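PDB 6NP3: aminoglycoside N(3)-acetyltransferase from Enterobacter cloacae, which catalyses transfer of an acetyl group from acetyl-CoA to the 3-amino group of 2-deoxystreptamine antibiotics, and is bound here to a gentamicin-type aminoglycoside. Local coordinates for residues T1-V9 against R30-G38; L151-A162 against A244-V255. All coordinates share one frame; numbering follows the deposited sequence.

Overall arrangement
Contact 1 comes first along the chain and closes before contact 2 opens; their centres lie about 21 Å apart. Contact 1, its centre about 23 Å from that of the chain, joins the N-terminus, where helix 5-15 begins, to the loop after helix 29-32. Contact 2, centred about 11 Å from the chain centre, pairs strands 156-160 and 244-250 inside the seven-stranded mixed sheet. The two meet where Val32 CG2 packs on Ile160 CG2 at 3.5 Å and Ala31 CB on Ala244 CB at 3.7 Å. Of residues 26-30, which bind acetyl-CoA in other structures of this protein, contact 1 contains Arg30, while contact 2 approaches His26 and Val27 of adjacent strand 22-27 through Ile157 and Ile160 respectively.

Contact 1 of 2, residues T1-V9 against R30-G38; sequences TPWSKSELV and RAVGPLADG
Two backbone hydrogen bonds tie Trp3 to the loop at Pro34 and Ala36, making a single isolated beta bridge between Trp3 and Leu35 where neither chain runs on as a strand. Trp3 N gives its hydrogen to Pro34 O at 3.0 Å and 166°, and Trp3 O accepts from Ala36 N at 2.8 Å, so one residue is gripped through both its polar backbone atoms. Just beyond the bridge the N-terminal chain turns into helix 5-15 through a capping box. Ser4 OG accepts from Glu7 N, while Glu7 OE1 receives Ser4 N on its anti lone pair at 175°, fixing the first turn next to the bridge.

Side chains close the contact on two sides. Pro2 CB lies 3.7 Å from both Leu35 C and Ala36 N, and packs on Pro34 CB at 4.1 Å, an exposed proline pair. On the inner side, Leu35 CD2 reaches both Trp3 CB and Leu8 CD1, each at 3.8 Å, and the Leu8 and Leu35 side chains cross at about a right angle. Leu8 also touches Thr41 and Ala45, which places this apolar cluster against helix 39-50.

With CG anti to the carbonyl carbon (chi1 -62°), the Trp3 indole is set alongside the loop, its CD1 3.2 Å from Pro34 O. Helix 29-32 ends at Val32, and Gly33, with positive phi, is the first residue to leave it; the indole NE1 lies 3.2 Å from Val32 O.

Contact 2 of 2, residues L151-A162 against A244-V255; sequences LAHAGKILSIGA and AQSRLIDAADIV
Ile157 and Ile249 form a hydrogen-bonded pair in the antiparallel ladder that joins strands 156-160 and 244-250 within the mixed sheet. Their axes approach to 4.5 Å at 161°, and the register runs from Lys156 with Asp250 to Ile160 with Ser246. The Ile157 N to Ile249 O bond is 2.7 Å long and lies in the carbonyl plane.

The face carrying Ile157 is tightly packed: its CD1 meets Ala251 CB at 3.8 Å and Ile254 CG2 from helix 251-265. Leu151 extends this layer: its CD2 touches Ala251 CB at 3.6 Å, and its side chain crosses that of Val255 at about a right angle.

Helix 5-15 covers the other face at Leu158, through Leu12 and Leu15, and reaches Leu248 through Leu15. This face is looser only toward Lys156 and Asp250. The extended Lys156 chain passes Leu248, with CD 4.0 Å from Leu248 CD2, before its NZ forms a salt bridge with Asp21. Asp250 is exposed and N-caps helix 251-265; in one of its two conformers OD2 accepts from Asp253 N. A water beside it donates to Gly155 O and accepts from Ala252 N; Gly155 O also receives Ala251 N, so two donors hold this buried glycine's carbonyl where the strand pairing gives way to the helix.

Toward the other end of the ladder, Arg247 bends at chi2 and chi3 back alongside Ser159. Ser159 OG meets the guanidinium edge 2° from its plane, accepting from Arg247 NH2 at 2.9 Å and 175°.

Contact 1 of 2, residues T1-V9 against R30-G38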
ATOM      1  N   THR A   1      27.920   3.847  11.735  1.00 50.88           N
ATOM      2  CA  THR A   1      27.177   3.485  12.940  1.00 50.23           C
ATOM      3  C   THR A   1      25.680   3.395  12.655  1.00 45.45           C
ATOM      4  O   THR A   1      25.141   4.221  11.922  1.00 46.76           O
ATOM      5  CB  THR A   1      27.440   4.497  14.069  1.00 53.75           C
ATOM      6  OG1 THR A   1      26.784   4.067  15.267  1.00 56.63           O
ATOM      7  CG2 THR A   1      26.943   5.886  13.687  1.00 55.54           C
ATOM      8  N   PRO A   2      25.007   2.394  13.226  1.00 39.43           N
ATOM      9  CA  PRO A   2      23.582   2.213  12.918  1.00 34.48           C
ATOM     10  C   PRO A   2      22.761   3.398  13.401  1.00 30.70           C
ATOM     11  O   PRO A   2      23.065   4.029  14.416  1.00 31.03           O
ATOM     12  CB  PRO A   2      23.199   0.935  13.672  1.00 35.11           C
ATOM     13  CG  PRO A   2      24.499   0.268  14.035  1.00 37.28           C
ATOM     14  CD  PRO A   2      25.481   1.404  14.211  1.00 38.72           C
ATOM     15  N   TRP A   3      21.695   3.682  12.662  1.00 27.12           N
ATOM     16  CA  TRP A   3      20.824   4.792  12.997  1.00 26.24           C
ATOM     17  C   TRP A   3      20.005   4.477  14.239  1.00 24.49           C
ATOM     18  O   TRP A   3      19.473   3.372  14.390  1.00 24.36           O
ATOM     19  CB  TRP A   3      19.865   5.052  11.843  1.00 25.78           C
ATOM     20  CG  TRP A   3      20.554   5.429  10.580  1.00 25.80           C
ATOM     21  CD1 TRP A   3      20.803   4.622   9.510  1.00 26.59           C
ATOM     22  CD2 TRP A   3      21.072   6.717  10.242  1.00 25.71           C
ATOM     23  NE1 TRP A   3      21.459   5.323   8.534  1.00 26.71           N
ATOM     24  CE2 TRP A   3      21.630   6.615   8.952  1.00 26.54           C
ATOM     25  CE3 TRP A   3      21.121   7.947  10.904  1.00 26.99           C
ATOM     26  CZ2 TRP A   3      22.219   7.692   8.311  1.00 26.90           C
ATOM     27  CZ3 TRP A   3      21.711   9.017  10.265  1.00 27.81           C
ATOM     28  CH2 TRP A   3      22.258   8.881   8.983  1.00 27.12           C
ATOM     29  N   SER A   4      19.914   5.459  15.126  1.00 24.47           N
ATOM     30  CA  SER A   4      19.084   5.362  16.312  1.00 23.74           C
ATOM     31  C   SER A   4      17.673   5.851  16.008  1.00 21.36           C
ATOM     32  O   SER A   4      17.439   6.619  15.068  1.00 20.30           O
ATOM     33  CB  SER A   4      19.656   6.222  17.430  1.00 24.82           C
ATOM     34  OG  SER A   4      19.539   7.580  17.088  1.00 25.39           O
ATOM     35  N   LYS A   5      16.724   5.422  16.840  0.61 20.83           N
ATOM     36  CA  LYS A   5      15.358   5.918  16.707  0.61 20.28           C
ATOM     37  C   LYS A   5      15.327   7.441  16.752  0.61 19.68           C
ATOM     38  O   LYS A   5      14.693   8.092  15.912  0.61 18.96           O
ATOM     39  CB  LYS A   5      14.464   5.329  17.800  0.61 21.83           C
ATOM     40  CG  LYS A   5      13.057   5.909  17.783  0.61 23.26           C
ATOM     41  CD  LYS A   5      12.107   5.178  18.724  0.61 24.48           C
ATOM     42  CE  LYS A   5      12.503   5.352  20.172  0.61 25.11           C
ATOM     43  NZ  LYS A   5      11.455   4.852  21.102  0.61 26.42           N
ATOM     44  N   SER A   6      16.010   8.034  17.734  0.61 20.32           N
ATOM     45  CA  SER A   6      15.994   9.486  17.863  0.61 20.41           C
ATOM     46  C   SER A   6      16.447  10.174  16.581  0.61 20.37           C
ATOM     47  O   SER A   6      15.863  11.182  16.169  0.61 19.59           O
ATOM     48  CB  SER A   6      16.886   9.920  19.030  0.61 21.24           C
ATOM     49  OG  SER A   6      17.096  11.325  19.042  0.61 22.40           O
ATOM     50  N   GLU A   7      17.518   9.682  15.960  1.00 20.55           N
ATOM     51  CA  GLU A   7      17.993  10.310  14.731  1.00 22.59           C
ATOM     52  C   GLU A   7      16.935  10.222  13.636  1.00 19.47           C
ATOM     53  O   GLU A   7      16.681  11.199  12.917  1.00 18.48           O
ATOM     54  CB  GLU A   7      19.269   9.618  14.259  1.00 26.80           C
ATOM     55  CG  GLU A   7      20.520   9.926  15.082  1.00 33.26           C
ATOM     56  CD  GLU A   7      21.715   9.092  14.660  1.00 39.31           C
ATOM     57  OE1 GLU A   7      21.603   7.852  14.608  1.00 39.04           O
ATOM     58  OE2 GLU A   7      22.776   9.681  14.376  1.00 44.63           O
ATOM     59  N   LEU A   8      16.306   9.054  13.503  1.00 17.10           N
ATOM     60  CA  LEU A   8      15.259   8.905  12.500  1.00 15.76           C
ATOM     61  C   LEU A   8      14.098   9.846  12.763  1.00 15.38           C
ATOM     62  O   LEU A   8      13.548  10.436  11.819  1.00 15.23           O
ATOM     63  CB  LEU A   8      14.779   7.466  12.458  1.00 15.96           C
ATOM     64  CG  LEU A   8      15.839   6.438  12.083  1.00 17.57           C
ATOM     65  CD1 LEU A   8      15.261   5.040  12.164  1.00 19.63           C
ATOM     66  CD2 LEU A   8      16.406   6.665  10.694  1.00 17.95           C
ATOM     67  N   VAL A   9      13.682   9.983  14.021  1.00 15.26           N
ATOM     68  CA  VAL A   9      12.573  10.872  14.331  1.00 15.61           C
ATOM     69  C   VAL A   9      12.896  12.303  13.919  1.00 15.70           C
ATOM     70  O   VAL A   9      12.045  13.019  13.380  1.00 16.07           O
ATOM     71  CB  VAL A   9      12.190  10.760  15.820  1.00 16.47           C
ATOM     72  CG1 VAL A   9      11.172  11.806  16.133  1.00 18.56           C
ATOM     73  CG2 VAL A   9      11.657   9.383  16.112  1.00 17.29           C
ATOM     74  N   ARG A  30      17.217  -1.572   2.464  1.00 25.89           N
ATOM     75  CA  ARG A  30      18.600  -1.547   1.988  1.00 30.03           C
ATOM     76  C   ARG A  30      19.099  -0.115   1.838  1.00 26.33           C
ATOM     77  O   ARG A  30      20.260   0.185   2.146  1.00 27.72           O
ATOM     78  CB  ARG A  30      18.695  -2.300   0.655  1.00 40.20           C
ATOM     79  CG  ARG A  30      20.110  -2.721   0.247  1.00 50.86           C
ATOM     80  CD  ARG A  30      20.142  -3.668  -0.961  1.00 58.80           C
ATOM     81  NE  ARG A  30      18.886  -4.379  -1.200  1.00 67.38           N
ATOM     82  CZ  ARG A  30      18.511  -5.494  -0.579  1.00 70.52           C
ATOM     83  NH1 ARG A  30      19.289  -6.047   0.341  1.00 72.08           N
ATOM     84  NH2 ARG A  30      17.345  -6.050  -0.877  1.00 72.04           N
ATOM     85  N   ALA A  31      18.236   0.787   1.374  1.00 23.69           N
ATOM     86  CA  ALA A  31      18.637   2.176   1.232  1.00 22.89           C
ATOM     87  C   ALA A  31      18.770   2.860   2.587  1.00 22.45           C
ATOM     88  O   ALA A  31      19.626   3.736   2.762  1.00 22.62           O
ATOM     89  CB  ALA A  31      17.612   2.937   0.401  1.00 24.19           C
ATOM     90  N   VAL A  32      17.944   2.468   3.558  1.00 21.05           N
ATOM     91  CA  VAL A  32      18.003   3.084   4.882  1.00 20.40           C
ATOM     92  C   VAL A  32      19.330   2.778   5.565  1.00 21.65           C
ATOM     93  O   VAL A  32      19.926   3.649   6.216  1.00 22.41           O
ATOM     94  CB  VAL A  32      16.802   2.626   5.731  1.00 19.91           C
ATOM     95  CG1 VAL A  32      16.976   3.048   7.182  1.00 20.63           C
ATOM     96  CG2 VAL A  32      15.505   3.170   5.150  1.00 18.62           C
ATOM     97  N   GLY A  33      19.798   1.539   5.458  1.00 22.82           N
ATOM     98  CA  GLY A  33      21.032   1.144   6.100  1.00 23.60           C
ATOM     99  C   GLY A  33      20.821   0.606   7.497  1.00 24.79           C
ATOM    100  O   GLY A  33      19.699   0.541   8.009  1.00 23.67           O
ATOM    101  N   PRO A  34      21.917   0.226   8.147  1.00 26.13           N
ATOM    102  CA  PRO A  34      21.811  -0.419   9.462  1.00 25.52           C
ATOM    103  C   PRO A  34      21.049   0.426  10.466  1.00 24.96           C
ATOM    104  O   PRO A  34      21.234   1.643  10.564  1.00 25.34           O
ATOM    105  CB  PRO A  34      23.274  -0.602   9.888  1.00 28.64           C
ATOM    106  CG  PRO A  34      24.042  -0.639   8.613  1.00 28.32           C
ATOM    107  CD  PRO A  34      23.302   0.251   7.640  1.00 28.15           C
ATOM    108  N   LEU A  35      20.202  -0.252  11.227  1.00 24.88           N
ATOM    109  CA  LEU A  35      19.383   0.360  12.257  1.00 24.75           C
ATOM    110  C   LEU A  35      19.735  -0.242  13.611  1.00 24.80           C
ATOM    111  O   LEU A  35      20.038  -1.434  13.721  1.00 25.68           O
ATOM    112  CB  LEU A  35      17.907   0.117  11.953  1.00 24.30           C
ATOM    113  CG  LEU A  35      17.415   0.741  10.651  1.00 24.42           C
ATOM    114  CD1 LEU A  35      16.004   0.258  10.337  1.00 25.80           C
ATOM    115  CD2 LEU A  35      17.474   2.257  10.730  1.00 25.46           C
ATOM    116  N   ALA A  36      19.660   0.595  14.643  1.00 26.10           N
ATOM    117  CA  ALA A  36      20.090   0.196  15.977  1.00 27.57           C
ATOM    118  C   ALA A  36      19.513  -1.156  16.381  1.00 29.05           C
ATOM    119  O   ALA A  36      20.228  -2.021  16.900  1.00 29.40           O
ATOM    120  CB  ALA A  36      19.692   1.270  16.990  1.00 28.88           C
ATOM    121  N   ASP A  37      18.214  -1.355  16.161  1.00 29.99           N
ATOM    122  CA  ASP A  37      17.537  -2.592  16.539  1.00 32.34           C
ATOM    123  C   ASP A  37      16.784  -3.191  15.365  1.00 30.09           C
ATOM    124  O   ASP A  37      15.710  -3.786  15.512  1.00 30.17           O
ATOM    125  CB  ASP A  37      16.604  -2.362  17.716  1.00 37.76           C
ATOM    126  CG  ASP A  37      17.348  -2.028  18.971  1.00 44.75           C
ATOM    127  OD1 ASP A  37      18.189  -2.847  19.382  1.00 46.57           O
ATOM    128  OD2 ASP A  37      17.124  -0.934  19.520  1.00 45.18           O
ATOM    129  N   GLY A  38      17.360  -3.061  14.183  1.00 27.32           N
ATOM    130  CA  GLY A  38      16.753  -3.585  12.992  1.00 24.48           C
ATOM    131  C   GLY A  38      15.551  -2.777  12.553  1.00 22.81           C
ATOM    132  O   GLY A  38      15.341  -1.646  12.998  1.00 22.15           O
TER

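Contact 2 of 2, residues L151-A162 against A244-V255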
ATOM      1  N   LEU A 151      -7.155   8.823   1.515  1.00 11.07           N
ATOM      2  CA  LEU A 151      -7.151   9.998   0.669  1.00 11.54           C
ATOM      3  C   LEU A 151      -8.115  11.046   1.181  1.00 12.80           C
ATOM      4  O   LEU A 151      -7.922  12.229   0.903  1.00 15.59           O
ATOM      5  CB  LEU A 151      -7.565   9.648  -0.753  1.00 12.87           C
ATOM      6  CG  LEU A 151      -6.558   8.794  -1.512  1.00 12.95           C
ATOM      7  CD1 LEU A 151      -7.140   8.243  -2.801  1.00 14.77           C
ATOM      8  CD2 LEU A 151      -5.254   9.517  -1.762  1.00 15.59           C
ATOM      9  N   ALA A 152      -9.127  10.657   1.946  1.00 11.88           N
ATOM     10  CA  ALA A 152     -10.037  11.599   2.584  1.00 12.92           C
ATOM     11  C   ALA A 152      -9.541  12.076   3.949  1.00 12.85           C
ATOM     12  O   ALA A 152     -10.193  12.930   4.570  1.00 16.08           O
ATOM     13  CB  ALA A 152     -11.433  10.956   2.711  1.00 14.56           C
ATOM     14  N   HIS A 153      -8.416  11.552   4.426  1.00 12.12           N
ATOM     15  CA  HIS A 153      -7.937  11.748   5.787  1.00 11.95           C
ATOM     16  C   HIS A 153      -6.586  12.441   5.783  1.00 12.09           C
ATOM     17  O   HIS A 153      -5.742  12.191   6.638  1.00 12.53           O
ATOM     18  CB  HIS A 153      -7.844  10.399   6.485  1.00 12.60           C
ATOM     19  CG  HIS A 153      -7.817  10.459   7.978  1.00 12.83           C
ATOM     20  ND1 HIS A 153      -8.549  11.353   8.733  1.00 15.37           N
ATOM     21  CD2 HIS A 153      -7.157   9.674   8.856  1.00 14.57           C
ATOM     22  CE1 HIS A 153      -8.346  11.103  10.019  1.00 13.93           C
ATOM     23  NE2 HIS A 153      -7.510  10.086  10.118  1.00 14.39           N
ATOM     24  N   ALA A 154      -6.391  13.340   4.820  1.00 12.37           N
ATOM     25  CA  ALA A 154      -5.204  14.180   4.774  1.00 12.69           C
ATOM     26  C   ALA A 154      -3.949  13.336   4.619  1.00 11.54           C
ATOM     27  O   ALA A 154      -2.887  13.694   5.107  1.00 12.42           O
ATOM     28  CB  ALA A 154      -5.099  15.136   5.975  1.00 14.38           C
ATOM     29  N   GLY A 155      -4.057  12.196   3.943  1.00 11.26           N
ATOM     30  CA  GLY A 155      -2.952  11.263   3.921  1.00 11.51           C
ATOM     31  C   GLY A 155      -1.709  11.852   3.270  1.00 10.85           C
ATOM     32  O   GLY A 155      -1.790  12.585   2.271  1.00 12.34           O
ATOM     33  N   LYS A 156      -0.551  11.427   3.777  1.00 10.82           N
ATOM     34  CA  LYS A 156       0.753  11.731   3.208  1.00 11.47           C
ATOM     35  C   LYS A 156       1.437  10.420   2.876  1.00 11.79           C
ATOM     36  O   LYS A 156       1.370   9.455   3.651  1.00 12.05           O
ATOM     37  CB  LYS A 156       1.641  12.507   4.179  1.00 12.16           C
ATOM     38  CG  LYS A 156       1.073  13.823   4.613  1.00 12.94           C
ATOM     39  CD  LYS A 156       2.040  14.550   5.522  1.00 13.90           C
ATOM     40  CE  LYS A 156       1.477  15.847   6.056  1.00 14.76           C
ATOM     41  NZ  LYS A 156       2.496  16.619   6.868  1.00 15.26           N
ATOM     42  N   ILE A 157       2.060  10.361   1.706  1.00 11.44           N
ATOM     43  CA  ILE A 157       2.795   9.180   1.280  1.00 11.75           C
ATOM     44  C   ILE A 157       4.269   9.422   1.570  1.00 12.01           C
ATOM     45  O   ILE A 157       4.859  10.386   1.071  1.00 13.21           O
ATOM     46  CB  ILE A 157       2.557   8.884  -0.206  1.00 12.25           C
ATOM     47  CG1 ILE A 157       1.070   8.578  -0.444  1.00 13.30           C
ATOM     48  CG2 ILE A 157       3.421   7.707  -0.639  1.00 13.63           C
ATOM     49  CD1 ILE A 157       0.597   8.702  -1.857  1.00 14.92           C
ATOM     50  N   LEU A 158       4.879   8.541   2.358  1.00 12.30           N
ATOM     51  CA  LEU A 158       6.258   8.710   2.822  1.00 12.43           C
ATOM     52  C   LEU A 158       7.110   7.655   2.127  1.00 12.39           C
ATOM     53  O   LEU A 158       7.071   6.477   2.469  1.00 13.65           O
ATOM     54  CB  LEU A 158       6.302   8.549   4.334  1.00 13.52           C
ATOM     55  CG  LEU A 158       7.682   8.464   4.974  1.00 15.24           C
ATOM     56  CD1 LEU A 158       8.522   9.670   4.638  1.00 16.00           C
ATOM     57  CD2 LEU A 158       7.535   8.307   6.484  1.00 16.76           C
ATOM     58  N   SER A 159       7.829   8.083   1.111  1.00 13.49           N
ATOM     59  CA  SER A 159       8.658   7.195   0.319  1.00 14.59           C
ATOM     60  C   SER A 159      10.080   7.303   0.847  1.00 14.38           C
ATOM     61  O   SER A 159      10.692   8.371   0.771  1.00 16.68           O
ATOM     62  CB  SER A 159       8.619   7.578  -1.158  1.00 16.64           C
ATOM     63  OG  SER A 159       9.544   6.793  -1.909  1.00 18.44           O
ATOM     64  N   ILE A 160      10.588   6.200   1.382  1.00 14.53           N
ATOM     65  CA  ILE A 160      11.905   6.158   2.001  1.00 14.97           C
ATOM     66  C   ILE A 160      12.770   5.256   1.137  1.00 15.16           C
ATOM     67  O   ILE A 160      12.813   4.037   1.331  1.00 16.40           O
ATOM     68  CB  ILE A 160      11.820   5.674   3.461  1.00 15.25           C
ATOM     69  CG1 ILE A 160      11.000   6.659   4.276  1.00 16.46           C
ATOM     70  CG2 ILE A 160      13.209   5.499   4.042  1.00 17.10           C
ATOM     71  CD1 ILE A 160      10.648   6.158   5.674  1.00 16.90           C
ATOM     72  N   GLY A 161      13.466   5.875   0.192  1.00 16.76           N
ATOM     73  CA  GLY A 161      14.292   5.178  -0.764  1.00 18.05           C
ATOM     74  C   GLY A 161      13.554   4.326  -1.768  1.00 18.43           C
ATOM     75  O   GLY A 161      14.193   3.564  -2.502  1.00 20.56           O
ATOM     76  N   ALA A 162      12.231   4.399  -1.812  1.00 17.98           N
ATOM     77  CA  ALA A 162      11.439   3.610  -2.747  1.00 19.62           C
ATOM     78  C   ALA A 162      11.277   4.344  -4.069  1.00 19.94           C
ATOM     79  O   ALA A 162      11.318   5.569  -4.130  1.00 21.12           O
ATOM     80  CB  ALA A 162      10.066   3.337  -2.142  1.00 19.77           C
ATOM     81  N   ALA A 244      18.589   6.844   3.300  1.00 19.94           N
ATOM     82  CA  ALA A 244      17.728   6.776   2.123  1.00 20.22           C
ATOM     83  C   ALA A 244      17.219   8.150   1.721  1.00 20.80           C
ATOM     84  O   ALA A 244      16.709   8.898   2.558  1.00 19.23           O
ATOM     85  CB  ALA A 244      16.530   5.882   2.423  1.00 20.88           C
ATOM     86  N   GLN A 245      17.309   8.457   0.432  1.00 23.17           N
ATOM     87  CA  GLN A 245      16.625   9.626  -0.094  1.00 25.36           C
ATOM     88  C   GLN A 245      15.123   9.397   0.021  1.00 19.52           C
ATOM     89  O   GLN A 245      14.590   8.396  -0.480  1.00 19.19           O
ATOM     90  CB  GLN A 245      16.987   9.836  -1.560  1.00 38.93           C
ATOM     91  CG  GLN A 245      18.442  10.145  -1.827  1.00 54.01           C
ATOM     92  CD  GLN A 245      18.949   9.454  -3.069  1.00 63.95           C
ATOM     93  OE1 GLN A 245      18.706   9.900  -4.187  1.00 65.15           O
ATOM     94  NE2 GLN A 245      19.653   8.350  -2.879  1.00 64.59           N
ATOM     95  N   SER A 246      14.438  10.348   0.647  1.00 16.78           N
ATOM     96  CA  SER A 246      13.038  10.198   0.984  1.00 15.23           C
ATOM     97  C   SER A 246      12.247  11.419   0.548  1.00 15.54           C
ATOM     98  O   SER A 246      12.794  12.496   0.312  1.00 16.80           O
ATOM     99  CB  SER A 246      12.897  10.000   2.496  1.00 15.72           C
ATOM    100  OG  SER A 246      13.654   8.896   2.935  1.00 16.39           O
ATOM    101  N   ARG A 247      10.943  11.206   0.395  1.00 15.72           N
ATOM    102  CA  ARG A 247      10.019  12.226  -0.056  1.00 16.47           C
ATOM    103  C   ARG A 247       8.726  12.093   0.729  1.00 14.48           C
ATOM    104  O   ARG A 247       8.315  10.988   1.076  1.00 14.98           O
ATOM    105  CB  ARG A 247       9.625  11.991  -1.531  1.00 20.91           C
ATOM    106  CG  ARG A 247      10.722  12.282  -2.544  1.00 24.50           C
ATOM    107  CD  ARG A 247      10.694  11.278  -3.707  1.00 28.27           C
ATOM    108  NE  ARG A 247      10.868   9.924  -3.201  1.00 32.21           N
ATOM    109  CZ  ARG A 247      12.040   9.318  -3.066  1.00 33.39           C
ATOM    110  NH1 ARG A 247      13.158   9.928  -3.424  1.00 35.08           N
ATOM    111  NH2 ARG A 247      12.093   8.095  -2.572  1.00 32.95           N
ATOM    112  N   LEU A 248       8.053  13.216   0.950  1.00 13.99           N
ATOM    113  CA  LEU A 248       6.772  13.241   1.655  1.00 13.20           C
ATOM    114  C   LEU A 248       5.753  13.908   0.746  1.00 13.27           C
ATOM    115  O   LEU A 248       5.845  15.103   0.457  1.00 15.38           O
ATOM    116  CB  LEU A 248       6.912  13.954   2.993  1.00 14.08           C
ATOM    117  CG  LEU A 248       5.731  13.833   3.934  1.00 14.28           C
ATOM    118  CD1 LEU A 248       5.445  12.395   4.335  1.00 14.20           C
ATOM    119  CD2 LEU A 248       6.011  14.651   5.182  1.00 16.07           C
ATOM    120  N   ILE A 249       4.805  13.115   0.269  1.00 13.01           N
ATOM    121  CA  ILE A 249       3.917  13.484  -0.827  1.00 12.83           C
ATOM    122  C   ILE A 249       2.493  13.642  -0.318  1.00 12.50           C
ATOM    123  O   ILE A 249       2.001  12.798   0.445  1.00 12.75           O
ATOM    124  CB  ILE A 249       3.951  12.356  -1.881  1.00 14.04           C
ATOM    125  CG1 ILE A 249       5.337  12.250  -2.510  1.00 15.15           C
ATOM    126  CG2 ILE A 249       2.892  12.557  -2.957  1.00 14.74           C
ATOM    127  CD1 ILE A 249       5.594  10.976  -3.257  1.00 16.99           C
ATOM    128  N   ASP A 250       1.813  14.711  -0.735  0.61 12.84           N
ATOM    129  CA  ASP A 250       0.393  14.852  -0.443  0.61 13.25           C
ATOM    130  C   ASP A 250      -0.382  13.845  -1.295  0.61 12.34           C
ATOM    131  O   ASP A 250      -0.343  13.894  -2.535  0.61 12.76           O
ATOM    132  CB  ASP A 250      -0.091  16.278  -0.712  0.61 14.63           C
ATOM    133  CG  ASP A 250      -1.546  16.456  -0.349  0.61 16.30           C
ATOM    134  OD1 ASP A 250      -1.839  16.727   0.823  0.61 20.27           O
ATOM    135  OD2 ASP A 250      -2.448  16.274  -1.172  0.61 15.61           O
ATOM    136  N   ALA A 251      -1.082  12.919  -0.640  1.00 11.73           N
ATOM    137  CA  ALA A 251      -1.693  11.800  -1.350  1.00 11.84           C
ATOM    138  C   ALA A 251      -2.848  12.260  -2.219  1.00 11.35           C
ATOM    139  O   ALA A 251      -2.993  11.827  -3.368  1.00 11.90           O
ATOM    140  CB  ALA A 251      -2.179  10.740  -0.363  1.00 12.25           C
ATOM    141  N   ALA A 252      -3.720  13.108  -1.680  1.00 11.79           N
ATOM    142  CA  ALA A 252      -4.835  13.588  -2.482  1.00 12.97           C
ATOM    143  C   ALA A 252      -4.338  14.306  -3.727  1.00 12.84           C
ATOM    144  O   ALA A 252      -4.923  14.174  -4.809  1.00 13.45           O
ATOM    145  CB  ALA A 252      -5.731  14.502  -1.651  1.00 13.97           C
ATOM    146  N   ASP A 253      -3.259  15.076  -3.592  1.00 13.16           N
ATOM    147  CA  ASP A 253      -2.742  15.828  -4.732  1.00 13.31           C
ATOM    148  C   ASP A 253      -2.186  14.907  -5.812  1.00 12.62           C
ATOM    149  O   ASP A 253      -2.475  15.104  -6.996  1.00 13.33           O
ATOM    150  CB  ASP A 253      -1.678  16.817  -4.281  1.00 14.52           C
ATOM    151  CG  ASP A 253      -1.364  17.831  -5.346  1.00 16.79           C
ATOM    152  OD1 ASP A 253      -2.281  18.566  -5.752  1.00 19.38           O
ATOM    153  OD2 ASP A 253      -0.204  17.883  -5.774  1.00 18.16           O
ATOM    154  N   ILE A 254      -1.392  13.897  -5.450  1.00 12.32           N
ATOM    155  CA  ILE A 254      -0.836  13.013  -6.479  1.00 12.10           C
ATOM    156  C   ILE A 254      -1.925  12.172  -7.131  1.00 12.22           C
ATOM    157  O   ILE A 254      -1.873  11.911  -8.335  1.00 12.64           O
ATOM    158  CB  ILE A 254       0.330  12.153  -5.943  1.00 12.54           C
ATOM    159  CG1 ILE A 254       1.148  11.579  -7.123  1.00 13.08           C
ATOM    160  CG2 ILE A 254      -0.162  11.076  -4.992  1.00 12.68           C
ATOM    161  CD1 ILE A 254       2.391  10.849  -6.735  1.00 13.39           C
ATOM    162  N   VAL A 255      -2.939  11.763  -6.373  1.00 11.87           N
ATOM    163  CA  VAL A 255      -4.035  10.998  -6.959  1.00 12.20           C
ATOM    164  C   VAL A 255      -4.856  11.862  -7.901  1.00 12.40           C
ATOM    165  O   VAL A 255      -5.216  11.427  -9.006  1.00 12.93           O
ATOM    166  CB  VAL A 255      -4.871  10.318  -5.858  1.00 13.21           C
ATOM    167  CG1 VAL A 255      -6.152   9.732  -6.432  1.00 15.11           C
ATOM    168  CG2 VAL A 255      -4.023   9.227  -5.202  1.00 13.29           C
TER
HETATM  169  O   HOH W   1      -3.718  14.145   1.074  1.00 15.08           O